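Local coordinates for ABC transporter, substrate binding protein (Mannopine) (Agrobacterium fabrum, PDB 5L9S) that probably serves as the periplasmic solute-binding protein of an ABC transporter, capturing the opine mannopine for uptake, at residues D72-F75 / A76-D80; A295-V298 / E299-I303. All blocks are in the same frame, centred on the assembly; numbering follows the deposited sequence.

Interaction 1. Residues D72-F75 / A76-D80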
loop_
_atom_site.group_PDB
_atom_site.type_symbol
_atom_site.label_atom_id
_atom_site.label_comp_id
_atom_site.label_asym_id
_atom_site.label_seq_id
_atom_site.Cartn_x
_atom_site.Cartn_y
_atom_site.Cartn_z
ATOM N N ASP A 72 -6.581 -3.097 16.694
ATOM C CA ASP A 72 -6.940 -2.607 18.022
ATOM C C ASP A 72 -5.672 -2.109 18.718
ATOM O O ASP A 72 -5.717 -1.087 19.410
ATOM C CB ASP A 72 -7.620 -3.709 18.867
ATOM C CG ASP A 72 -8.889 -4.270 18.264
ATOM O OD1 ASP A 72 -8.787 -5.050 17.297
ATOM O OD2 ASP A 72 -9.984 -3.936 18.767
ATOM N N ALA A 73 -4.538 -2.816 18.499
ATOM C CA ALA A 73 -3.214 -2.475 19.028
ATOM C C ALA A 73 -2.818 -1.019 18.663
ATOM O O ALA A 73 -2.391 -0.263 19.537
ATOM C CB ALA A 73 -2.179 -3.465 18.507
ATOM N N HIS A 74 -3.038 -0.635 17.385
ATOM C CA HIS A 74 -2.800 0.692 16.841
ATOM C C HIS A 74 -3.693 1.715 17.531
ATOM O O HIS A 74 -3.190 2.752 17.940
ATOM C CB HIS A 74 -3.061 0.701 15.328
ATOM C CG HIS A 74 -2.714 1.992 14.652
ATOM N ND1 HIS A 74 -1.400 2.300 14.299
ATOM C CD2 HIS A 74 -3.513 3.026 14.299
ATOM C CE1 HIS A 74 -1.451 3.495 13.743
ATOM N NE2 HIS A 74 -2.694 3.974 13.717
ATOM N N PHE A 75 -4.996 1.423 17.691
ATOM C CA PHE A 75 -5.949 2.334 18.336
ATOM C C PHE A 75 -5.661 2.569 19.828
ATOM O O PHE A 75 -6.104 3.576 20.393
ATOM C CB PHE A 75 -7.389 1.833 18.154
ATOM C CG PHE A 75 -7.849 1.510 16.752
ATOM C CD1 PHE A 75 -7.404 2.254 15.663
ATOM C CD2 PHE A 75 -8.789 0.509 16.526
ATOM C CE1 PHE A 75 -7.861 1.976 14.379
ATOM C CE2 PHE A 75 -9.262 0.247 15.241
ATOM C CZ PHE A 75 -8.793 0.983 14.178
ATOM N N ALA A 76 -4.936 1.636 20.463
ATOM C CA ALA A 76 -4.568 1.723 21.875
ATOM C C ALA A 76 -3.435 2.710 22.118
ATOM O O ALA A 76 -3.372 3.280 23.204
ATOM C CB ALA A 76 -4.169 0.351 22.395
ATOM N N ILE A 77 -2.536 2.899 21.128
ATOM C CA ILE A 77 -1.353 3.766 21.210
ATOM C C ILE A 77 -1.494 5.057 20.375
ATOM O O ILE A 77 -0.605 5.910 20.411
ATOM C CB ILE A 77 -0.053 2.973 20.861
ATOM C CG1 ILE A 77 -0.087 2.380 19.427
ATOM C CG2 ILE A 77 0.209 1.896 21.892
ATOM C CD1 ILE A 77 1.244 1.837 18.871
ATOM N N THR A 78 -2.595 5.195 19.626
ATOM C CA THR A 78 -2.838 6.362 18.770
ATOM C C THR A 78 -4.143 7.040 19.118
ATOM O O THR A 78 -5.035 6.438 19.740
ATOM C CB THR A 78 -2.782 6.023 17.237
ATOM O OG1 THR A 78 -3.850 5.145 16.869
ATOM C CG2 THR A 78 -1.429 5.479 16.775
ATOM N N GLU A 79 -4.260 8.302 18.691
ATOM C CA GLU A 79 -5.462 9.095 18.888
ATOM C C GLU A 79 -6.483 8.772 17.809
ATOM O O GLU A 79 -6.100 8.457 16.683
ATOM C CB GLU A 79 -5.127 10.585 18.859
ATOM C CG GLU A 79 -5.626 11.314 20.090
ATOM C CD GLU A 79 -5.381 12.804 20.035
ATOM O OE1 GLU A 79 -6.305 13.535 19.609
ATOM O OE2 GLU A 79 -4.251 13.233 20.363
ATOM N N ASP A 80 -7.777 8.851 18.152
ATOM C CA ASP A 80 -8.878 8.621 17.221
ATOM C C ASP A 80 -9.041 9.910 16.400
ATOM O O ASP A 80 -9.404 10.959 16.943
ATOM C CB ASP A 80 -10.162 8.286 18.001
ATOM C CG ASP A 80 -11.324 7.764 17.181
ATOM O OD1 ASP A 80 -11.273 7.871 15.944
ATOM O OD2 ASP A 80 -12.323 7.304 17.789
#
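His74 and Thr78 meet where the short helix 72-77 of this periplasmic binding protein runs out into an extended chain. The hydroxyl OG1 of Thr78 donates to the carbonyl O of His74, 2.7 Å away, while Ile77 N gives a second, longer hydrogen bond to the same His74 O, at 3.3 Å. The two donors come from opposite faces of the carbonyl plane, Thr78 OG1 standing 51° out of it. Thr78 OG1 sits between its own backbone N and carbonyl carbon (chi1 66°), which turns the hydroxyl back to the helix and brings the methyl over the imidazole. Thr78 CG2 makes a CH-pi contact with one face of that ring, 3.8 Å from the His74 ring centroid and 19° off the normal. The NE2 of His74 is hydrogen-bonded to Gly102 O, which, with the methyl over one face, helps to hold the ring's rotation. Earlier in the turn, Ala76 N makes only weak bonds, 3.0 Å to Asp72 O and 3.3 Å to Ala73 O. Ile77 packs on Val48, Thr49 and Val52 of helix 41-53, and Phe75 makes a cation-pi contact with Arg101. Thr78 supplies one of the two donors to His74 O and also the methyl over the ring, so one side chain adds both polar and apolar contact, and the carbonyl O of the buried His74 has two donors where the helical bonds grow weak.

Interaction 2. Residues A295-V298 / E299-I303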
loop_
_atom_site.group_PDB
_atom_site.type_symbol
_atom_site.label_atom_id
_atom_site.label_comp_id
_atom_site.label_asym_id
_atom_site.label_seq_id
_atom_site.Cartn_x
_atom_site.Cartn_y
_atom_site.Cartn_z
ATOM N N ALA A 295 -7.410 7.717 -11.667
ATOM C CA ALA A 295 -8.429 7.822 -10.630
ATOM C C ALA A 295 -9.647 6.900 -10.967
ATOM O O ALA A 295 -10.199 6.282 -10.060
ATOM C CB ALA A 295 -8.881 9.265 -10.460
ATOM N N ALA A 296 -10.009 6.743 -12.252
ATOM C CA ALA A 296 -11.100 5.828 -12.660
ATOM C C ALA A 296 -10.726 4.329 -12.428
ATOM O O ALA A 296 -11.612 3.526 -12.130
ATOM C CB ALA A 296 -11.483 6.060 -14.107
ATOM N N ASP A 297 -9.419 3.955 -12.535
ATOM C CA ASP A 297 -8.986 2.577 -12.252
ATOM C C ASP A 297 -9.182 2.334 -10.770
ATOM O O ASP A 297 -9.784 1.324 -10.413
ATOM C CB ASP A 297 -7.510 2.312 -12.634
ATOM C CG ASP A 297 -7.165 2.371 -14.117
ATOM O OD1 ASP A 297 -7.871 1.716 -14.929
ATOM O OD2 ASP A 297 -6.151 3.013 -14.462
ATOM N N VAL A 298 -8.755 3.299 -9.914
ATOM C CA VAL A 298 -8.890 3.234 -8.452
ATOM C C VAL A 298 -10.384 3.076 -8.028
ATOM O O VAL A 298 -10.686 2.189 -7.235
ATOM C CB VAL A 298 -8.165 4.398 -7.708
ATOM C CG1 VAL A 298 -8.264 4.248 -6.194
ATOM C CG2 VAL A 298 -6.699 4.531 -8.133
ATOM N N GLU A 299 -11.320 3.836 -8.616
ATOM C CA GLU A 299 -12.724 3.701 -8.208
ATOM C C GLU A 299 -13.487 2.545 -8.865
ATOM O O GLU A 299 -14.437 2.048 -8.253
ATOM C CB GLU A 299 -13.520 5.025 -8.344
ATOM C CG GLU A 299 -13.503 5.725 -9.699
ATOM C CD GLU A 299 -13.584 7.251 -9.695
ATOM O OE1 GLU A 299 -13.770 7.839 -10.789
ATOM O OE2 GLU A 299 -13.415 7.861 -8.612
ATOM N N ASN A 300 -13.095 2.104 -10.070
ATOM C CA ASN A 300 -13.849 1.066 -10.783
ATOM C C ASN A 300 -13.232 -0.331 -10.914
ATOM O O ASN A 300 -13.967 -1.252 -11.265
ATOM C CB ASN A 300 -14.204 1.550 -12.195
ATOM C CG ASN A 300 -14.810 2.933 -12.293
ATOM O OD1 ASN A 300 -15.251 3.537 -11.307
ATOM N ND2 ASN A 300 -14.853 3.461 -13.504
ATOM N N ARG A 301 -11.913 -0.502 -10.720
ATOM C CA ARG A 301 -11.308 -1.830 -10.933
ATOM C C ARG A 301 -10.394 -2.317 -9.799
ATOM O O ARG A 301 -10.175 -3.527 -9.683
ATOM C CB ARG A 301 -10.510 -1.860 -12.245
ATOM C CG ARG A 301 -11.260 -1.407 -13.462
ATOM C CD ARG A 301 -10.693 -2.016 -14.708
ATOM N NE ARG A 301 -9.408 -1.417 -15.043
ATOM C CZ ARG A 301 -8.535 -1.957 -15.888
ATOM N NH1 ARG A 301 -8.808 -3.111 -16.493
ATOM N NH2 ARG A 301 -7.390 -1.345 -16.148
ATOM N N ILE A 302 -9.803 -1.386 -9.039
ATOM C CA ILE A 302 -8.883 -1.705 -7.950
ATOM C C ILE A 302 -9.626 -2.288 -6.720
ATOM O O ILE A 302 -10.797 -1.980 -6.470
ATOM C CB ILE A 302 -7.980 -0.452 -7.612
ATOM C CG1 ILE A 302 -6.629 -0.499 -8.287
ATOM C CG2 ILE A 302 -7.800 -0.180 -6.127
ATOM C CD1 ILE A 302 -6.609 0.110 -9.599
ATOM N N ILE A 303 -8.911 -3.113 -5.954
ATOM C CA ILE A 303 -9.377 -3.710 -4.703
ATOM C C ILE A 303 -8.738 -2.941 -3.534
ATOM O O ILE A 303 -7.515 -2.789 -3.457
ATOM C CB ILE A 303 -9.041 -5.234 -4.620
ATOM C CG1 ILE A 303 -9.465 -6.030 -5.894
ATOM C CG2 ILE A 303 -9.591 -5.862 -3.344
ATOM C CD1 ILE A 303 -10.842 -5.972 -6.282
#
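The carbonyl O of Asp297 closes helix 295-300 by accepting two successive amides, Arg301 N (i+4) at 2.8 Å and Ile302 N (i+5) at 3.0 Å. Both donors lie moderately out of the carbonyl plane, the Ile302 amide by 27°. Upstream, the helical ladder is regular, with Glu299 N bonded to Ala295 O at 3.1 Å and Asn300 N to Ala296 O at 2.9 Å. The close-packed side is formed by Ile302, which, already beyond the helix, folds back on the last turn, its CD1 3.9 Å from Asp297 CB and also against the Asp297 carbonyl. Its CG2 approaches Val298 CG1 more distantly, at 4.5 Å, and both residues rest on Leu233 of strand 224-240. The other side is looser and polar. Asp297 and Arg301 run side by side and point the same way, but their carboxylate and guanidinium planes are 43° apart. One oxygen, Asp297 OD1, lies at the guanidinium edge, 3.3 Å from Arg301 NH2 and 3.5 Å from Arg301 NE, in a salt bridge whose two hydrogen bonds are weak. The stronger polar partner of this carboxylate is the backbone: Asp297 OD2 accepts from Ser294 N, just before the helix. Glu299 and Asn300 lie on the exposed side; the Glu299 chain, with CG wedged between N and carbonyl carbon (chi1 54°), lies back along the Ala295 carbonyl. Arg163 binds the carbonyls of Glu299 and Ile302, and Arg301 and Ile303 bond through their backbones to residues of strand 224-240. The arrangement is typical of a helix C-terminus, where the chain leaves helical geometry at Arg301 and passes into an extended run beside a strand.

Both interactions are ends of short helices, and in each a single carbonyl, of His74 or of Asp297, takes two donors. In interaction 1 one donor is a side-chain hydroxyl; in interaction 2 both are backbone amides. Interaction 1 is partly buried, its inner side chains lying against helix 41-53 and strands 61-65 and 224-240, and its chemistry joins a hydroxyl-to-carbonyl hydrogen bond to a methyl-on-imidazole CH-pi contact. Interaction 2 is largely a surface contact, with a weak salt bridge outside and only Ile302 buried among its touching residues. They are separate sites, their centres 29 Å apart and nearest atoms about 18 Å apart, yet the long strand 224-240 touches both.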